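Local coordinates for transcriptional regulatory protein (Chlamydia trachomatis, PDB 3Q7R) that may act as a global activator of transcription, binding a repeated DNA element in its own promoter, and belongs to the OmpR/PhoB response regulators, at residues H14-S19 against Q44-L49; L77-F82 against R101-R106. All coordinates share one frame; numbering follows the deposited sequence.

Contact 1: H14-S19 against Q44-L49; sequences HVLLVS and QYKQEL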
loop_
_atom_site.group_PDB
_atom_site.type_symbol
_atom_site.label_atom_id
_atom_site.label_comp_id
_atom_site.label_asym_id
_atom_site.label_seq_id
_atom_site.Cartn_x
_atom_site.Cartn_y
_atom_site.Cartn_z
ATOM N N HIS A 14 -10.443 11.705 -9.924
ATOM C CA HIS A 14 -9.590 11.535 -11.088
ATOM C C HIS A 14 -8.328 10.805 -10.706
ATOM O O HIS A 14 -7.601 11.201 -9.779
ATOM C CB HIS A 14 -9.155 12.905 -11.667
ATOM C CG HIS A 14 -8.233 12.767 -12.848
ATOM N ND1 HIS A 14 -7.339 13.757 -13.241
ATOM C CD2 HIS A 14 -8.058 11.747 -13.731
ATOM C CE1 HIS A 14 -6.652 13.333 -14.283
ATOM N NE2 HIS A 14 -7.078 12.113 -14.609
ATOM N N VAL A 15 -8.075 9.737 -11.438
ATOM C CA VAL A 15 -6.857 8.936 -11.255
ATOM C C VAL A 15 -5.994 9.053 -12.507
ATOM O O VAL A 15 -6.503 8.822 -13.613
ATOM C CB VAL A 15 -7.225 7.463 -11.070
ATOM C CG1 VAL A 15 -5.960 6.649 -10.865
ATOM C CG2 VAL A 15 -8.219 7.319 -9.864
ATOM N N LEU A 16 -4.723 9.438 -12.354
ATOM C CA LEU A 16 -3.807 9.502 -13.510
ATOM C C LEU A 16 -2.837 8.334 -13.383
ATOM O O LEU A 16 -2.162 8.229 -12.379
ATOM C CB LEU A 16 -3.024 10.821 -13.492
ATOM C CG LEU A 16 -1.833 10.852 -14.494
ATOM C CD1 LEU A 16 -2.278 10.784 -15.945
ATOM C CD2 LEU A 16 -0.911 12.118 -14.256
ATOM N N LEU A 17 -2.809 7.428 -14.371
ATOM C CA LEU A 17 -1.857 6.328 -14.417
ATOM C C LEU A 17 -0.691 6.766 -15.270
ATOM O O LEU A 17 -0.888 7.122 -16.440
ATOM C CB LEU A 17 -2.508 5.096 -15.042
ATOM C CG LEU A 17 -1.591 3.891 -15.234
ATOM C CD1 LEU A 17 -1.207 3.256 -13.860
ATOM C CD2 LEU A 17 -2.325 2.815 -16.097
ATOM N N VAL A 18 0.511 6.729 -14.691
ATOM C CA VAL A 18 1.743 7.023 -15.389
ATOM C C VAL A 18 2.400 5.668 -15.685
ATOM O O VAL A 18 3.021 5.068 -14.810
ATOM C CB VAL A 18 2.640 7.896 -14.551
ATOM C CG1 VAL A 18 4.001 8.088 -15.286
ATOM C CG2 VAL A 18 1.943 9.289 -14.310
ATOM N N SER A 19 2.193 5.199 -16.909
ATOM C CA SER A 19 2.627 3.887 -17.318
ATOM C C SER A 19 2.575 3.778 -18.828
ATOM O O SER A 19 1.766 4.412 -19.482
ATOM C CB SER A 19 1.690 2.852 -16.702
ATOM O OG SER A 19 2.117 1.511 -16.984
ATOM N N GLN A 44 4.922 9.992 -18.590
ATOM C CA GLN A 44 6.010 10.550 -17.795
ATOM C C GLN A 44 5.427 11.096 -16.500
ATOM O O GLN A 44 4.262 11.469 -16.448
ATOM C CB GLN A 44 6.771 11.672 -18.534
ATOM C CG GLN A 44 6.094 13.046 -18.670
ATOM C CD GLN A 44 5.058 13.175 -19.816
ATOM O OE1 GLN A 44 5.104 12.427 -20.792
ATOM N NE2 GLN A 44 4.123 14.141 -19.693
ATOM N N TYR A 45 6.209 11.040 -15.438
ATOM C CA TYR A 45 5.642 11.433 -14.133
ATOM C C TYR A 45 5.193 12.908 -14.150
ATOM O O TYR A 45 5.930 13.803 -14.594
ATOM C CB TYR A 45 6.669 11.230 -12.994
ATOM C CG TYR A 45 6.120 11.732 -11.701
ATOM C CD1 TYR A 45 5.166 10.989 -11.012
ATOM C CD2 TYR A 45 6.453 12.991 -11.206
ATOM C CE1 TYR A 45 4.552 11.438 -9.846
ATOM C CE2 TYR A 45 5.843 13.456 -10.074
ATOM C CZ TYR A 45 4.908 12.682 -9.366
ATOM O OH TYR A 45 4.280 13.177 -8.212
ATOM N N LYS A 46 3.994 13.111 -13.647
ATOM C CA LYS A 46 3.473 14.469 -13.384
ATOM C C LYS A 46 2.292 14.331 -12.456
ATOM O O LYS A 46 1.885 13.216 -12.069
ATOM C CB LYS A 46 3.063 15.130 -14.695
ATOM C CG LYS A 46 1.913 14.355 -15.329
ATOM C CD LYS A 46 1.378 14.904 -16.712
ATOM C CE LYS A 46 0.973 16.278 -16.726
ATOM N NZ LYS A 46 0.248 16.559 -18.038
ATOM N N GLN A 47 1.762 15.480 -12.042
ATOM C CA GLN A 47 0.421 15.516 -11.487
ATOM C C GLN A 47 -0.400 16.471 -12.361
ATOM O O GLN A 47 0.140 17.130 -13.268
ATOM C CB GLN A 47 0.387 15.970 -10.014
ATOM C CG GLN A 47 1.419 15.186 -9.196
ATOM C CD GLN A 47 1.300 15.408 -7.736
ATOM O OE1 GLN A 47 0.797 16.455 -7.296
ATOM N NE2 GLN A 47 1.865 14.496 -6.952
ATOM N N GLU A 48 -1.705 16.442 -12.156
ATOM C CA GLU A 48 -2.634 17.352 -12.834
ATOM C C GLU A 48 -3.503 17.986 -11.767
ATOM O O GLU A 48 -3.645 17.428 -10.678
ATOM C CB GLU A 48 -3.472 16.609 -13.891
ATOM C CG GLU A 48 -2.639 16.243 -15.089
ATOM C CD GLU A 48 -3.333 15.441 -16.158
ATOM O OE1 GLU A 48 -4.470 15.015 -15.935
ATOM O OE2 GLU A 48 -2.710 15.249 -17.239
ATOM N N LEU A 49 -4.053 19.171 -12.057
ATOM C CA LEU A 49 -4.854 19.886 -11.080
ATOM C C LEU A 49 -6.004 19.068 -10.556
ATOM O O LEU A 49 -6.367 19.208 -9.387
ATOM C CB LEU A 49 -5.436 21.178 -11.678
ATOM C CG LEU A 49 -4.367 22.208 -11.961
ATOM C CD1 LEU A 49 -4.992 23.364 -12.795
ATOM C CD2 LEU A 49 -3.795 22.748 -10.639
#
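The imidazole of His14 turns one edge to Glu48: OE1 lies in the plane of the ring, 3.2 Å from CE1, the carbon between the two nitrogens. Ring and carboxylate planes are 34° apart. Neither ring nitrogen is bonded to the carboxylate; ND1 is paired with Ser50 OG and NE2 with Thr40 OG1. These two bonds on either side of CE1 fix the ring's rotation and direct its carbon toward the acid.

The rest of the contact sets aliphatic methyls against loop backbone and the Lys46 chain, and serves as a worked example of how a strand of a CheY-like receiver domain can be covered by irregular chain. Residues 14-18 and 44-48 run in nearly opposite directions (164°), yet no hydrogen bond joins the two segments. His14, Leu16 and Val18 all direct their CB toward the loop. Leu16 reaches it with CD2, which touches Lys46 O at 3.7 Å and, nearly as closely, Lys46 CG. Val18 has CG1 anti to the backbone N (chi1 175°), and this methyl presses on the peptide after Gln44, 3.5 Å from Gln44 C.

Beyond CG the lysine chain bends before its NZ reaches Glu48, where it makes a salt bridge with OE2 (3.3 Å), its hydrogen bond weak. The carboxylate thus divides its oxygens, OE2 to the ammonium and OE1 to the ring edge. Such a nearby acid would tend to favour a positive imidazole, although the histidine's charge is not seen and Lys46 would partly offset the effect.

Contact 2: L77-F82 against R101-R106; sequences LVLLDF and RPITPR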
loop_
_atom_site.group_PDB
_atom_site.type_symbol
_atom_site.label_atom_id
_atom_site.label_comp_id
_atom_site.label_asym_id
_atom_site.label_seq_id
_atom_site.Cartn_x
_atom_site.Cartn_y
_atom_site.Cartn_z
ATOM N N LEU A 77 0.587 6.342 -5.690
ATOM C CA LEU A 77 0.766 4.920 -5.401
ATOM C C LEU A 77 1.718 4.407 -6.453
ATOM O O LEU A 77 1.517 4.698 -7.649
ATOM C CB LEU A 77 -0.598 4.199 -5.558
ATOM C CG LEU A 77 -0.594 2.653 -5.514
ATOM C CD1 LEU A 77 -0.265 2.170 -4.105
ATOM C CD2 LEU A 77 -1.986 2.142 -5.916
ATOM N N VAL A 78 2.714 3.634 -6.036
ATOM C CA VAL A 78 3.779 3.216 -6.957
ATOM C C VAL A 78 3.624 1.746 -7.365
ATOM O O VAL A 78 3.259 0.906 -6.547
ATOM C CB VAL A 78 5.136 3.452 -6.283
ATOM C CG1 VAL A 78 6.253 2.805 -7.087
ATOM C CG2 VAL A 78 5.356 4.939 -6.064
ATOM N N LEU A 79 3.859 1.441 -8.644
ATOM C CA LEU A 79 3.788 0.064 -9.129
ATOM C C LEU A 79 5.201 -0.447 -9.394
ATOM O O LEU A 79 5.936 0.134 -10.198
ATOM C CB LEU A 79 2.998 -0.037 -10.424
ATOM C CG LEU A 79 1.620 0.610 -10.398
ATOM C CD1 LEU A 79 0.899 0.282 -11.774
ATOM C CD2 LEU A 79 0.826 0.088 -9.167
ATOM N N LEU A 80 5.573 -1.521 -8.721
ATOM C CA LEU A 80 6.956 -2.059 -8.811
ATOM C C LEU A 80 6.996 -3.358 -9.607
ATOM O O LEU A 80 6.156 -4.226 -9.408
ATOM C CB LEU A 80 7.484 -2.437 -7.412
ATOM C CG LEU A 80 8.274 -1.352 -6.754
ATOM C CD1 LEU A 80 8.421 -1.626 -5.260
ATOM C CD2 LEU A 80 9.699 -1.331 -7.370
ATOM N N ASP A 81 8.012 -3.538 -10.442
ATOM C CA ASP A 81 8.142 -4.835 -11.142
ATOM C C ASP A 81 8.693 -5.939 -10.242
ATOM O O ASP A 81 8.541 -7.134 -10.580
ATOM C CB ASP A 81 9.154 -4.728 -12.289
ATOM C CG ASP A 81 8.668 -3.879 -13.456
ATOM O OD1 ASP A 81 7.455 -3.708 -13.662
ATOM O OD2 ASP A 81 9.539 -3.503 -14.297
ATOM N N PHE A 82 9.375 -5.584 -9.162
ATOM C CA PHE A 82 10.225 -6.542 -8.456
ATOM C C PHE A 82 10.254 -6.215 -6.962
ATOM O O PHE A 82 9.931 -5.082 -6.535
ATOM C CB PHE A 82 11.693 -6.448 -9.002
ATOM C CG PHE A 82 12.268 -5.046 -8.849
ATOM C CD1 PHE A 82 12.867 -4.684 -7.660
ATOM C CD2 PHE A 82 12.156 -4.094 -9.898
ATOM C CE1 PHE A 82 13.332 -3.365 -7.464
ATOM C CE2 PHE A 82 12.575 -2.789 -9.724
ATOM C CZ PHE A 82 13.194 -2.414 -8.514
ATOM N N ARG A 101 4.407 -6.376 -8.642
ATOM C CA ARG A 101 3.818 -7.278 -9.615
ATOM C C ARG A 101 3.929 -8.747 -9.127
ATOM O O ARG A 101 4.825 -9.121 -8.374
ATOM C CB ARG A 101 4.488 -7.086 -10.996
ATOM C CG ARG A 101 3.991 -5.795 -11.704
ATOM C CD ARG A 101 4.526 -5.583 -13.158
ATOM N NE ARG A 101 3.611 -4.671 -13.764
ATOM C CZ ARG A 101 3.706 -3.338 -13.693
ATOM N NH1 ARG A 101 4.792 -2.744 -13.181
ATOM N NH2 ARG A 101 2.720 -2.596 -14.173
ATOM N N PRO A 102 3.017 -9.588 -9.594
ATOM C CA PRO A 102 1.964 -9.316 -10.584
ATOM C C PRO A 102 0.869 -8.376 -10.144
ATOM O O PRO A 102 0.378 -8.428 -9.008
ATOM C CB PRO A 102 1.326 -10.708 -10.828
ATOM C CG PRO A 102 2.368 -11.645 -10.459
ATOM C CD PRO A 102 3.173 -11.038 -9.339
ATOM N N ILE A 103 0.489 -7.521 -11.078
ATOM C CA ILE A 103 -0.577 -6.542 -10.833
ATOM C C ILE A 103 -1.536 -6.682 -12.004
ATOM O O ILE A 103 -1.210 -6.298 -13.133
ATOM C CB ILE A 103 -0.094 -5.110 -10.828
ATOM C CG1 ILE A 103 0.761 -4.826 -9.587
ATOM C CG2 ILE A 103 -1.290 -4.150 -10.742
ATOM C CD1 ILE A 103 1.648 -3.585 -9.740
ATOM N N THR A 104 -2.712 -7.230 -11.723
ATOM C CA THR A 104 -3.755 -7.455 -12.726
ATOM C C THR A 104 -4.755 -6.308 -12.658
ATOM O O THR A 104 -4.745 -5.528 -11.691
ATOM C CB THR A 104 -4.533 -8.735 -12.429
ATOM O OG1 THR A 104 -5.202 -8.609 -11.159
ATOM C CG2 THR A 104 -3.612 -9.992 -12.443
ATOM N N PRO A 105 -5.578 -6.150 -13.712
ATOM C CA PRO A 105 -6.598 -5.100 -13.615
ATOM C C PRO A 105 -7.514 -5.234 -12.407
ATOM O O PRO A 105 -7.881 -4.191 -11.852
ATOM C CB PRO A 105 -7.385 -5.246 -14.921
ATOM C CG PRO A 105 -6.350 -5.780 -15.895
ATOM C CD PRO A 105 -5.487 -6.728 -15.066
ATOM N N ARG A 106 -7.899 -6.447 -12.004
ATOM C CA ARG A 106 -8.752 -6.587 -10.824
ATOM C C ARG A 106 -8.030 -6.068 -9.555
ATOM O O ARG A 106 -8.636 -5.438 -8.716
ATOM C CB ARG A 106 -9.186 -8.061 -10.652
ATOM C CG ARG A 106 -10.260 -8.465 -11.643
ATOM C CD ARG A 106 -10.552 -9.959 -11.561
ATOM N NE ARG A 106 -11.250 -10.278 -10.317
ATOM C CZ ARG A 106 -11.028 -11.366 -9.587
ATOM N NH1 ARG A 106 -10.128 -12.256 -9.973
ATOM N NH2 ARG A 106 -11.709 -11.556 -8.475
HETATM O O HOH W 1 7.480 -9.552 -8.860
#
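Arg101 extends its side chain alongside that of Asp81, both pointing the same way, so that its CD and guanidinium pass beside the carboxylate. This is the C-terminal edge of the parallel sheet in a CheY-like receiver domain, where strand 75-80 gives way to loop and the chain leaves strand 97-100 for helix 105-118. Asp81 OD1 takes a hydrogen bond and salt bridge from Arg101 NH1 at 2.9 Å. The N-H...O angle is 131° and the oxygen sits 33° out of the guanidinium plane, a bent, tilted pairing. Arg101 CD lies 3.5 Å from the same oxygen. NH1 has a second acid in Glu57, so one nitrogen joins two carboxylates, a cluster in which the arginine's positive charge would be expected to offset the repulsion between the two acids.

The backbone of the same arginine is tied more directly: its N donates to Leu80 O at 2.9 Å, joining the last residue of strand 75-80 to the residue just after strand 97-100. Leu79 and Ile103 form the apolar part. Ile103 CD1 lies anti to CA (chi2 161°), which brings it to 3.8 Å from Leu79 CD2 and also close to Leu79 CB.

A cis peptide precedes Pro102, as is familiar after the fifth strand of receivers, and Pro102 packs on Phe83 of the second subunit. Thr104 is the N-cap of the helix, with OG1 accepting from Ile107 N. One water completes the contact, donating to Arg101 O at 2.7 Å and to Asp81 O at 3.2 Å.

Overall arrangement
From the N terminus, the chain enters strand 13-18, passes through helix 22-31 and strand 37-42, and returns in the loop 44-49 to close contact 1. It then forms strand 51-57 before reaching strand 75-80, where contact 2 opens; helix 85-93 and strand 97-100 follow before residues 101-106 close that second loop. The two loops are therefore in series, neither enclosing nor crossing the other. Contact 1 ties an inner strand to a connection between strands, whereas contact 2 ties a strand end to the approach to helix 105-118. Their centres are 16 Å apart, but Leu17 meets Leu79 in packing on the shared sheet.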